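Local coordinates for iodotyrosine deiodinase (Thermotoga neapolitana, PDB 6TYK) that catalyses the FMN-dependent reductive dehalogenation of halotyrosines such as 3-iodo-L-tyrosine, releasing halide and L-tyrosine, and works as a homodimer, at the interface of chains A and B. Coordinates in Å, arbitrary orientation; residue numbers count along the deposited sequence, not the author numbering. Chains: chain A/B, iodotyrosine deiodinase.

Three patches of one two-fold dimer show how a nitroreductase-family enzyme shares its active site between subunits. Contacts 1 and 3 are neighbours, their C-alpha centres about 13 Å apart, and B:Asn42 belongs to both; the centre of contact 2 lies about 32 Å from that of contact 1 and 29 Å from that of contact 3. Contacts 2 and 3 are largely two-fold twins: B:Arg176 to B:Val179 pass A:Asn35 at the end of helix 24-35, and A:Pro175 to A:Val179 pass B:Asn35. Since B:Met41 binds substrate and A:Arg176 binds FMN, assembly of the dimer is probably tied to formation of the active site.

Contact 1: the interface of chains A and B. Residues chain A 78-79, 82; chain B 41-42, 111.
B:Met41 and B:Asn42 both have positive phi (43° and 48°) in the 3-10 helix 40-42, a turn that lays the backbone of B:Met41 against one face of the indole of A:Trp82, while A:Arg78, A:Leu79 and A:Trp82 lie within helix 77-85. The CA of B:Met41 sits over the six-membered ring of A:Trp82, 3.6 Å from its centroid, a CH-pi contact. The carbonyl O of B:Met41 lies over that face too, offset toward the rim; although it is 3.2 Å from the indole NE1 of A:Trp82, the N-H points elsewhere and the pair is not a hydrogen bond. The side chain of B:Met41 runs antiparallel to that of A:Trp82, and the bend at chi3 (-75°) brings its methyl CE back to the root of the indole, 3.6 Å from A:Trp82 CB. The methyl also meets CG of A:Arg78, whose poorly ordered side chain lies across it. A:Leu79 comes in at a slant, its branch CD1 lying 3.8 Å from B:Met41 CB, and B:Pro111 adds a more distant apolar flank. Helix 77-85 thus packs on the substrate-binding 3-10 turn of the partner; B:Met41 and A:Trp82 also line the iodotyrosine pocket, where the two subunits meet.

Contact 2: the interface of chains A and B. Residues chain A 31-32, 35, 48; chain B 176-179.
A:Asn35 carries its CG anti to the backbone N (chi1 -171°), and a chi2 of 58° turns the carboxamide so that its NH2 faces the main-chain carbonyl of B:Asn177. The resulting hydrogen bond, A:Asn35 ND2 to B:Asn177 O, is 2.7 Å long and fairly straight, with 161° at the hydrogen. The acceptor lies close to the plane of the amide, so one N-H points nearly at it. The other end of the same amide uses a water: A:Asn35 OD1 is 2.7 Å from water 1, which in turn reaches B:Asn177 O at 3.3 Å. Direct bond and water bridge together should restrain rotation of the carboxamide. The side chains of A:Asn35 and B:Val179 run alongside each other in opposite senses, and the branch CG1 of B:Val179 presses on A:Asn35 CB at 3.4 Å. The other branch, CG2, touches the aliphatic CG of A:Lys32, whose extended chain lies across the valine. Behind CG1 stand A:Leu31 and A:Phe48, with A:Leu31 CD2 packed 3.6 Å above the plane of the A:Phe48 phenyl ring over its centre. The backbone O of A:Asn35 lies at the edge of the B:Arg176 guanidinium, in its plane, and accepts a weak hydrogen bond from NE. The C-terminal segment of chain B, 176-179, thus passes the last turn of helix 24-35 in chain A, just before its own strand 181-183.

Contact 3: the interface of chains A and B. Residues chain A 175-179; chain B 35-37, 42, 44.
The FMN-binding arginine of this nitroreductase-family dimer, A:Arg176, lies in a loop segment that docks on the end of helix 24-35 and the following loop of chain B. Its guanidinium meets backbone carbonyls there: A:Arg176 NH2 donates to B:Ala37 O at 3.0 Å from above the carbonyl plane. B:Asn42 OD1 stands over one guanidinium face, while B:Asn42 ND2 bonds A:Pro175 O at 2.9 Å, nearly straight (176° at H). One residue on, the backbone of A:Asn177 is read by B:Gln44 with both ends of its amide. B:Gln44 OE1 accepts from A:Asn177 N at 2.8 Å on a lone pair, and B:Gln44 NE2 gives to A:Asn177 O at 3.2 Å. A:Asn177 O is gripped a second time by B:Asn35 ND2 (2.8 Å), nearly along the C=O axis. B:Gln44 extends beyond CG (chi2 176°); its NE2 also bonds B:Asn35 OD1 at 2.8 Å, at a slant from above the carbonyl plane, and its CD packs 3.5 Å from A:Arg176 CD. An alanine in place of B:Gln44 would probably leave A:Asn177 N without its acceptor and open a gap beside the arginine's CD. Water 2 links B:Asn35 OD1 to A:Glu178 O, and A:Val179 CB rests against the carboxamide carbon of B:Asn35.

Contact 1: the interface of chains A and B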
# COMPACT_ATOMS: atom_id res chain seq x y z
N ARG A 78 8.46 14.87 -16.89
CA ARG A 78 9.26 14.09 -15.95
C ARG A 78 9.21 12.58 -16.22
O ARG A 78 10.24 11.91 -16.23
CB ARG A 78 8.80 14.40 -14.53
CG ARG A 78 9.71 13.91 -13.41
CD ARG A 78 9.07 14.15 -12.04
NE ARG A 78 8.75 15.55 -11.81
CZ ARG A 78 8.09 16.01 -10.75
NH1 ARG A 78 7.66 15.17 -9.82
NH2 ARG A 78 7.86 17.31 -10.62
N LEU A 79 8.01 12.05 -16.43
CA LEU A 79 7.88 10.62 -16.68
C LEU A 79 8.54 10.25 -18.01
O LEU A 79 9.21 9.22 -18.10
CB LEU A 79 6.41 10.19 -16.64
CG LEU A 79 6.13 8.69 -16.79
CD1 LEU A 79 6.95 7.86 -15.80
CD2 LEU A 79 4.64 8.40 -16.64
N TRP A 82 12.27 10.15 -17.58
CA TRP A 82 12.69 8.97 -16.83
C TRP A 82 12.61 7.71 -17.69
O TRP A 82 13.54 6.91 -17.71
CB TRP A 82 11.83 8.83 -15.57
CG TRP A 82 12.24 7.74 -14.63
CD1 TRP A 82 13.17 7.82 -13.64
CD2 TRP A 82 11.70 6.41 -14.56
NE1 TRP A 82 13.25 6.63 -12.96
CE2 TRP A 82 12.36 5.74 -13.51
CE3 TRP A 82 10.73 5.72 -15.29
CZ2 TRP A 82 12.08 4.42 -13.17
CZ3 TRP A 82 10.45 4.41 -14.95
CH2 TRP A 82 11.12 3.77 -13.90
N MET B 41 7.77 5.39 -11.25
CA MET B 41 9.03 5.97 -11.73
C MET B 41 10.13 6.12 -10.68
O MET B 41 10.97 7.02 -10.77
CB MET B 41 8.84 7.25 -12.56
CG MET B 41 8.32 8.49 -11.84
SD MET B 41 8.58 9.99 -12.86
CE MET B 41 10.35 10.22 -12.64
N ASN B 42 10.13 5.22 -9.71
CA ASN B 42 11.06 5.27 -8.60
C ASN B 42 11.15 6.65 -7.96
O ASN B 42 12.20 7.07 -7.48
CB ASN B 42 12.45 4.78 -9.02
CG ASN B 42 13.34 4.48 -7.83
OD1 ASN B 42 12.87 4.04 -6.79
ND2 ASN B 42 14.62 4.74 -7.96
N PRO B 111 4.03 10.33 -10.46
CA PRO B 111 3.12 9.35 -11.07
C PRO B 111 2.76 8.26 -10.06
O PRO B 111 3.65 7.66 -9.46
CB PRO B 111 3.96 8.74 -12.19
CG PRO B 111 5.03 9.74 -12.48
CD PRO B 111 5.32 10.40 -11.17

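Contact 2: the interface of chains A and B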
# COMPACT_ATOMS: atom_id res chain seq x y z
N LEU A 31 -0.99 -14.25 -1.51
CA LEU A 31 -2.33 -13.69 -1.33
C LEU A 31 -2.76 -13.83 0.12
O LEU A 31 -3.40 -12.95 0.68
CB LEU A 31 -3.34 -14.38 -2.24
CG LEU A 31 -2.98 -14.35 -3.73
CD1 LEU A 31 -4.14 -14.89 -4.52
CD2 LEU A 31 -2.61 -12.94 -4.20
N LYS A 32 -2.39 -14.95 0.73
CA LYS A 32 -2.73 -15.19 2.13
C LYS A 32 -2.04 -14.19 3.05
O LYS A 32 -2.62 -13.69 4.01
CB LYS A 32 -2.37 -16.62 2.51
CG LYS A 32 -3.32 -17.64 1.92
CD LYS A 32 -2.88 -19.05 2.25
CE LYS A 32 -3.86 -20.07 1.71
NZ LYS A 32 -3.41 -21.46 2.02
N ASN A 35 -3.72 -10.85 2.56
CA ASN A 35 -5.06 -10.87 3.13
C ASN A 35 -5.07 -10.57 4.62
O ASN A 35 -6.10 -10.21 5.18
CB ASN A 35 -5.66 -12.24 2.85
CG ASN A 35 -7.13 -12.32 3.21
OD1 ASN A 35 -7.94 -11.55 2.70
ND2 ASN A 35 -7.48 -13.29 4.06
N PHE A 48 -8.75 -10.99 -6.14
CA PHE A 48 -7.66 -11.46 -6.98
C PHE A 48 -8.18 -12.29 -8.13
O PHE A 48 -9.01 -13.19 -7.96
CB PHE A 48 -6.67 -12.26 -6.15
CG PHE A 48 -6.10 -11.50 -4.99
CD1 PHE A 48 -5.21 -10.45 -5.21
CD2 PHE A 48 -6.44 -11.83 -3.69
CE1 PHE A 48 -4.67 -9.75 -4.14
CE2 PHE A 48 -5.91 -11.13 -2.62
CZ PHE A 48 -5.03 -10.09 -2.84
N ARG B 176 -10.32 -12.48 9.53
CA ARG B 176 -10.03 -12.37 8.11
C ARG B 176 -10.74 -13.50 7.40
O ARG B 176 -10.56 -14.67 7.74
CB ARG B 176 -8.53 -12.48 7.86
CG ARG B 176 -7.73 -11.31 8.39
CD ARG B 176 -8.16 -10.00 7.72
NE ARG B 176 -7.23 -8.91 8.00
CZ ARG B 176 -7.20 -8.22 9.15
NH1 ARG B 176 -8.08 -8.49 10.11
NH2 ARG B 176 -6.32 -7.25 9.32
N ASN B 177 -11.57 -13.16 6.43
CA ASN B 177 -12.11 -14.17 5.54
C ASN B 177 -11.00 -14.77 4.72
O ASN B 177 -10.04 -14.08 4.38
CB ASN B 177 -13.15 -13.58 4.61
CG ASN B 177 -14.43 -13.22 5.33
OD1 ASN B 177 -14.72 -12.05 5.54
ND2 ASN B 177 -15.20 -14.24 5.70
N GLU B 178 -11.13 -16.04 4.40
CA GLU B 178 -10.19 -16.73 3.53
C GLU B 178 -10.13 -16.02 2.17
O GLU B 178 -11.13 -15.46 1.71
CB GLU B 178 -10.64 -18.17 3.35
CG GLU B 178 -9.53 -19.16 3.04
CD GLU B 178 -10.03 -20.60 3.07
OE1 GLU B 178 -11.25 -20.81 2.90
OE2 GLU B 178 -9.20 -21.51 3.28
N VAL B 179 -8.97 -16.03 1.53
CA VAL B 179 -8.91 -15.50 0.18
C VAL B 179 -9.66 -16.44 -0.76
O VAL B 179 -9.45 -17.66 -0.75
CB VAL B 179 -7.47 -15.34 -0.32
CG1 VAL B 179 -6.81 -14.14 0.33
CG2 VAL B 179 -6.67 -16.60 -0.06
O HOH W 1 -10.60 -11.75 2.15

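Contact 3: the interface of chains A and B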
# COMPACT_ATOMS: atom_id res chain seq x y z
N PRO A 175 18.42 3.10 -7.57
CA PRO A 175 18.85 3.66 -6.29
C PRO A 175 17.70 4.07 -5.38
O PRO A 175 16.54 4.18 -5.80
CB PRO A 175 19.66 4.90 -6.70
CG PRO A 175 20.01 4.69 -8.14
CD PRO A 175 18.86 3.91 -8.72
N ARG A 176 18.03 4.29 -4.12
CA ARG A 176 17.09 4.90 -3.20
C ARG A 176 17.73 6.12 -2.56
O ARG A 176 18.83 6.03 -2.01
CB ARG A 176 16.64 3.92 -2.12
CG ARG A 176 15.79 2.76 -2.62
CD ARG A 176 14.49 3.25 -3.22
NE ARG A 176 13.53 2.17 -3.48
CZ ARG A 176 13.57 1.40 -4.57
NH1 ARG A 176 14.53 1.55 -5.47
NH2 ARG A 176 12.64 0.46 -4.73
N ASN A 177 17.06 7.25 -2.65
CA ASN A 177 17.45 8.41 -1.87
C ASN A 177 17.26 8.09 -0.41
O ASN A 177 16.44 7.24 -0.05
CB ASN A 177 16.59 9.61 -2.24
CG ASN A 177 16.96 10.20 -3.57
OD1 ASN A 177 16.16 10.20 -4.51
ND2 ASN A 177 18.16 10.73 -3.66
N GLU A 178 18.00 8.76 0.45
CA GLU A 178 17.81 8.61 1.89
C GLU A 178 16.40 9.03 2.25
O GLU A 178 15.83 9.95 1.67
CB GLU A 178 18.86 9.44 2.62
CG GLU A 178 18.41 10.09 3.90
CD GLU A 178 19.42 11.10 4.39
OE1 GLU A 178 19.01 12.16 4.91
OE2 GLU A 178 20.64 10.84 4.23
N VAL A 179 15.81 8.33 3.21
CA VAL A 179 14.44 8.64 3.61
C VAL A 179 14.40 10.06 4.17
O VAL A 179 15.35 10.52 4.80
CB VAL A 179 13.90 7.58 4.59
CG1 VAL A 179 14.64 7.64 5.91
CG2 VAL A 179 12.40 7.76 4.80
N ASN B 35 11.15 2.85 2.74
CA ASN B 35 11.85 3.56 1.69
C ASN B 35 12.40 2.63 0.61
O ASN B 35 12.71 3.08 -0.50
CB ASN B 35 12.97 4.40 2.35
CG ASN B 35 13.63 5.36 1.38
OD1 ASN B 35 12.97 6.21 0.80
ND2 ASN B 35 14.95 5.24 1.24
N GLU B 36 12.53 1.36 0.94
CA GLU B 36 13.00 0.35 -0.02
C GLU B 36 11.89 -0.14 -0.94
O GLU B 36 12.14 -0.87 -1.89
CB GLU B 36 13.61 -0.84 0.72
CG GLU B 36 14.94 -0.56 1.37
CD GLU B 36 15.99 -0.17 0.36
OE1 GLU B 36 15.96 -0.71 -0.78
OE2 GLU B 36 16.85 0.68 0.68
N ALA B 37 10.66 0.25 -0.64
CA ALA B 37 9.52 -0.14 -1.46
C ALA B 37 9.63 0.41 -2.88
O ALA B 37 10.29 1.43 -3.12
CB ALA B 37 8.23 0.32 -0.82
N ASN B 42 10.13 5.22 -9.71
CA ASN B 42 11.06 5.27 -8.60
C ASN B 42 11.15 6.65 -7.96
O ASN B 42 12.20 7.07 -7.48
CB ASN B 42 12.45 4.78 -9.02
CG ASN B 42 13.34 4.48 -7.83
OD1 ASN B 42 12.87 4.04 -6.79
ND2 ASN B 42 14.62 4.74 -7.96
N GLN B 44 9.91 7.62 -5.18
CA GLN B 44 9.94 7.58 -3.71
C GLN B 44 9.13 8.74 -3.15
O GLN B 44 9.67 9.60 -2.43
CB GLN B 44 11.37 7.66 -3.19
CG GLN B 44 12.23 6.49 -3.60
CD GLN B 44 13.66 6.67 -3.12
OE1 GLN B 44 14.50 7.12 -3.87
NE2 GLN B 44 13.92 6.33 -1.86
O HOH W 2 13.42 8.74 0.13